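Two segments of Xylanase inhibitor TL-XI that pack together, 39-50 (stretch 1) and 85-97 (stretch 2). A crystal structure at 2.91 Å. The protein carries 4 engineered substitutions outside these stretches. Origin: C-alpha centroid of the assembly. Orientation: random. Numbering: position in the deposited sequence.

Stretch 1 (39-50) DTPVIGSQYIWG
Stretch 2 85-97: TMAEVSVLQGNYT

The most distinctive feature of this contact is a thioether that touches two aromatic rings at once. Met86 brings its sulfur near both Tyr47 and Trp49 of the neighbouring strand, SD lying 4.6 Å from the centroid of the Tyr47 ring and 4.9 Å from that of the Trp49 six-membered ring, oblique to both. Its CA-to-CB bond points sideways, yet the end of the side chain comes nearer: chi1 is -92°, between wells, followed by chi2 m and chi3 t. This places Met86 CE over one face of Tyr47 and 3.9 Å from Trp49 CE3. Unbranched and flexible, methionine can lie against both rigid rings at once; Tyr47 meets it with chi1 m and chi2 -50°, Trp49 with chi1 p and chi2 94°.

Beneath these side chains run two extended strands, antiparallel at 161°, their axes approaching to 4.5 Å. The register pairs Ser45 with Ser90, Gln46 with Val89, Tyr47 with Glu88 and Ile48 with Ala87. Two reciprocal pairs of hydrogen bonds fix it: Gln46 N to Val89 O at 2.8 Å and Val89 N to Gln46 O at 2.9 Å, then Ile48 N to Ala87 O at 2.6 Å and Ala87 N to Ile48 O at 2.9 Å. Farther along, Val91 N donates to Gly44 O at 2.7 Å, while the return bond from Gly44 N to Val91 O is weak at 3.3 Å. With phi/psi of 111/173, Gly44 occupies a conformation in which a CB would jam against the preceding carbonyl, so glycine fits the backbone here.

Side chains alternate between the sheet faces. Ile48, Ala87, Val89 and Gln46 share one, all buried. Ile48 (m, t) reaches diagonally, bringing CD1 to 3.8 Å from Val89 CG2, with Val89 in t; Ala87, small and buried, has its CB 4.2 Å from Ile48 CB. Val91, also t and on this face, has the largest covered area, and its CG1 comes to 3.1 Å from Pro41 O.

The other face carries Ser45, Tyr47, Glu88 and Ser90, all partly exposed. Ser45 (p) and Ser90 (m) face each other where the CA atoms are just 3.9 Å apart, CB of Ser45 lying 3.2 Å from OG of Ser90. Ser90 OG donates to Glu88 OE2 at 3.0 Å within its own strand, while Glu88 CG lies 3.8 Å from Tyr47 CE1.

Beyond the paired strands, Thr40 (p) points toward stretch 2, where its OG1 hydrogen-bonds Tyr96 OH at 3.2 Å, near the plane of the tyrosine ring. In all, the contact buries 877 Å².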

# COMPACT_ATOMS: atom_id res chain seq x y z
N ASP A 39 0.26 -12.69 3.22
CA ASP A 39 -0.83 -13.41 3.83
C ASP A 39 -1.75 -12.41 4.60
O ASP A 39 -1.25 -11.45 5.21
CB ASP A 39 -0.24 -14.47 4.74
CG ASP A 39 -1.14 -15.61 4.94
OD1 ASP A 39 -2.39 -15.39 4.81
OD2 ASP A 39 -0.64 -16.71 5.30
N THR A 40 -3.08 -12.62 4.55
CA THR A 40 -4.04 -11.65 5.13
C THR A 40 -4.67 -12.12 6.44
O THR A 40 -5.02 -13.29 6.56
CB THR A 40 -5.23 -11.38 4.22
OG1 THR A 40 -5.83 -12.63 3.84
CG2 THR A 40 -4.82 -10.63 3.00
N PRO A 41 -4.87 -11.19 7.40
CA PRO A 41 -5.44 -11.55 8.70
C PRO A 41 -6.93 -11.85 8.59
O PRO A 41 -7.55 -11.50 7.60
CB PRO A 41 -5.22 -10.28 9.55
CG PRO A 41 -5.26 -9.17 8.57
CD PRO A 41 -4.63 -9.72 7.29
N VAL A 42 -7.48 -12.51 9.60
CA VAL A 42 -8.89 -12.83 9.65
C VAL A 42 -9.73 -11.59 9.85
O VAL A 42 -10.89 -11.57 9.45
CB VAL A 42 -9.26 -13.88 10.77
CG1 VAL A 42 -8.93 -15.31 10.32
CG2 VAL A 42 -8.61 -13.54 12.15
N ILE A 43 -9.14 -10.57 10.48
CA ILE A 43 -9.82 -9.31 10.84
C ILE A 43 -8.84 -8.13 10.86
O ILE A 43 -7.63 -8.31 10.99
CB ILE A 43 -10.56 -9.42 12.24
CG1 ILE A 43 -11.57 -8.27 12.43
CG2 ILE A 43 -9.54 -9.56 13.43
CD1 ILE A 43 -12.49 -8.41 13.66
N GLY A 44 -9.37 -6.92 10.73
CA GLY A 44 -8.54 -5.73 10.84
C GLY A 44 -8.38 -4.97 9.54
O GLY A 44 -8.79 -5.42 8.46
N SER A 45 -7.76 -3.80 9.63
CA SER A 45 -7.44 -3.02 8.44
C SER A 45 -5.97 -2.61 8.43
O SER A 45 -5.34 -2.47 9.50
CB SER A 45 -8.38 -1.81 8.28
OG SER A 45 -8.62 -1.17 9.53
N GLN A 46 -5.43 -2.42 7.23
CA GLN A 46 -4.01 -2.17 7.05
C GLN A 46 -3.86 -1.00 6.10
O GLN A 46 -4.65 -0.85 5.16
CB GLN A 46 -3.33 -3.39 6.45
CG GLN A 46 -3.51 -4.67 7.23
CD GLN A 46 -3.33 -5.91 6.36
OE1 GLN A 46 -3.99 -6.06 5.32
NE2 GLN A 46 -2.44 -6.82 6.78
N TYR A 47 -2.84 -0.17 6.34
CA TYR A 47 -2.45 0.88 5.41
C TYR A 47 -1.40 0.26 4.54
O TYR A 47 -0.54 -0.51 5.04
CB TYR A 47 -1.85 2.10 6.13
CG TYR A 47 -2.85 3.02 6.79
CD1 TYR A 47 -3.95 3.49 6.07
CD2 TYR A 47 -2.68 3.44 8.13
CE1 TYR A 47 -4.87 4.34 6.66
CE2 TYR A 47 -3.60 4.29 8.75
CZ TYR A 47 -4.70 4.74 8.01
OH TYR A 47 -5.63 5.58 8.64
N ILE A 48 -1.44 0.61 3.24
CA ILE A 48 -0.46 0.10 2.29
C ILE A 48 -0.04 1.28 1.46
O ILE A 48 -0.88 1.98 0.87
CB ILE A 48 -1.10 -1.02 1.38
CG1 ILE A 48 -1.46 -2.22 2.24
CG2 ILE A 48 -0.18 -1.42 0.21
CD1 ILE A 48 -2.34 -3.21 1.58
N TRP A 49 1.26 1.53 1.41
CA TRP A 49 1.82 2.59 0.57
C TRP A 49 3.20 2.24 0.06
O TRP A 49 3.89 1.45 0.68
CB TRP A 49 1.86 3.93 1.33
CG TRP A 49 2.89 3.98 2.42
CD1 TRP A 49 4.14 4.46 2.32
CD2 TRP A 49 2.72 3.56 3.77
NE1 TRP A 49 4.79 4.36 3.52
CE2 TRP A 49 3.94 3.80 4.44
CE3 TRP A 49 1.66 2.99 4.49
CZ2 TRP A 49 4.14 3.49 5.78
CZ3 TRP A 49 1.85 2.68 5.82
CH2 TRP A 49 3.09 2.93 6.45
N GLY A 50 3.61 2.87 -1.03
CA GLY A 50 4.96 2.71 -1.56
C GLY A 50 5.89 3.86 -1.19
O GLY A 50 5.46 5.01 -1.07
N THR A 85 0.80 8.38 -1.48
CA THR A 85 -0.48 7.80 -1.86
C THR A 85 -0.83 6.72 -0.86
O THR A 85 0.01 5.86 -0.59
CB THR A 85 -0.40 7.18 -3.25
OG1 THR A 85 0.02 8.22 -4.19
CG2 THR A 85 -1.75 6.63 -3.67
N MET A 86 -2.04 6.79 -0.28
CA MET A 86 -2.48 5.88 0.80
C MET A 86 -3.60 4.93 0.41
O MET A 86 -4.76 5.35 0.15
CB MET A 86 -2.93 6.65 2.03
CG MET A 86 -1.84 6.85 3.02
SD MET A 86 -1.37 5.30 3.79
CE MET A 86 -0.65 5.98 5.30
N ALA A 87 -3.23 3.64 0.41
CA ALA A 87 -4.18 2.59 0.20
C ALA A 87 -4.55 1.94 1.54
O ALA A 87 -3.68 1.71 2.40
CB ALA A 87 -3.61 1.59 -0.71
N GLU A 88 -5.85 1.66 1.72
CA GLU A 88 -6.40 1.01 2.93
C GLU A 88 -7.12 -0.29 2.58
O GLU A 88 -7.96 -0.33 1.69
CB GLU A 88 -7.38 1.97 3.65
CG GLU A 88 -7.39 1.89 5.16
CD GLU A 88 -8.49 1.02 5.72
OE1 GLU A 88 -9.10 1.39 6.75
OE2 GLU A 88 -8.72 -0.07 5.17
N VAL A 89 -6.81 -1.35 3.30
CA VAL A 89 -7.48 -2.62 3.07
C VAL A 89 -8.02 -3.12 4.40
O VAL A 89 -7.22 -3.32 5.33
CB VAL A 89 -6.50 -3.69 2.44
CG1 VAL A 89 -7.10 -5.10 2.43
CG2 VAL A 89 -6.10 -3.27 1.02
N SER A 90 -9.35 -3.29 4.50
CA SER A 90 -10.00 -3.92 5.67
C SER A 90 -10.40 -5.37 5.36
O SER A 90 -10.85 -5.69 4.26
CB SER A 90 -11.22 -3.12 6.14
OG SER A 90 -10.93 -1.74 6.33
N VAL A 91 -10.23 -6.25 6.34
CA VAL A 91 -10.62 -7.65 6.15
C VAL A 91 -11.65 -8.12 7.19
O VAL A 91 -11.49 -7.88 8.39
CB VAL A 91 -9.36 -8.55 6.20
CG1 VAL A 91 -9.71 -10.02 5.88
CG2 VAL A 91 -8.31 -8.03 5.22
N LEU A 92 -12.74 -8.74 6.71
CA LEU A 92 -13.53 -9.71 7.51
C LEU A 92 -13.10 -11.15 7.14
O LEU A 92 -12.56 -11.39 6.07
CB LEU A 92 -15.05 -9.56 7.28
CG LEU A 92 -15.94 -10.63 8.06
CD1 LEU A 92 -15.90 -10.47 9.60
CD2 LEU A 92 -17.44 -10.61 7.60
N GLN A 93 -13.33 -12.12 8.03
CA GLN A 93 -13.02 -13.50 7.70
C GLN A 93 -13.54 -13.79 6.28
O GLN A 93 -14.78 -13.97 6.07
CB GLN A 93 -13.67 -14.47 8.73
CG GLN A 93 -12.89 -14.63 10.07
CD GLN A 93 -13.12 -16.02 10.74
OE1 GLN A 93 -12.17 -16.65 11.20
NE2 GLN A 93 -14.38 -16.50 10.78
N GLY A 94 -12.61 -13.81 5.31
CA GLY A 94 -12.95 -14.06 3.89
C GLY A 94 -13.19 -12.85 2.97
O GLY A 94 -12.64 -12.82 1.83
N ASN A 95 -14.02 -11.88 3.46
CA ASN A 95 -14.38 -10.62 2.72
C ASN A 95 -13.37 -9.46 2.82
O ASN A 95 -12.80 -9.21 3.90
CB ASN A 95 -15.72 -10.10 3.20
CG ASN A 95 -16.84 -11.01 2.81
OD1 ASN A 95 -17.87 -10.56 2.31
ND2 ASN A 95 -16.65 -12.32 3.02
N TYR A 96 -13.17 -8.76 1.70
CA TYR A 96 -12.18 -7.70 1.65
C TYR A 96 -12.89 -6.43 1.19
O TYR A 96 -13.82 -6.50 0.40
CB TYR A 96 -11.03 -8.02 0.65
CG TYR A 96 -10.23 -9.31 0.89
CD1 TYR A 96 -9.39 -9.44 2.01
CD2 TYR A 96 -10.28 -10.39 -0.04
CE1 TYR A 96 -8.66 -10.63 2.22
CE2 TYR A 96 -9.54 -11.58 0.17
CZ TYR A 96 -8.74 -11.68 1.30
OH TYR A 96 -8.04 -12.86 1.51
N THR A 97 -12.46 -5.28 1.70
CA THR A 97 -12.83 -3.96 1.14
C THR A 97 -11.54 -3.24 0.97
O THR A 97 -10.65 -3.34 1.83
CB THR A 97 -13.71 -3.11 2.09
OG1 THR A 97 -13.07 -3.00 3.38
CG2 THR A 97 -15.08 -3.77 2.31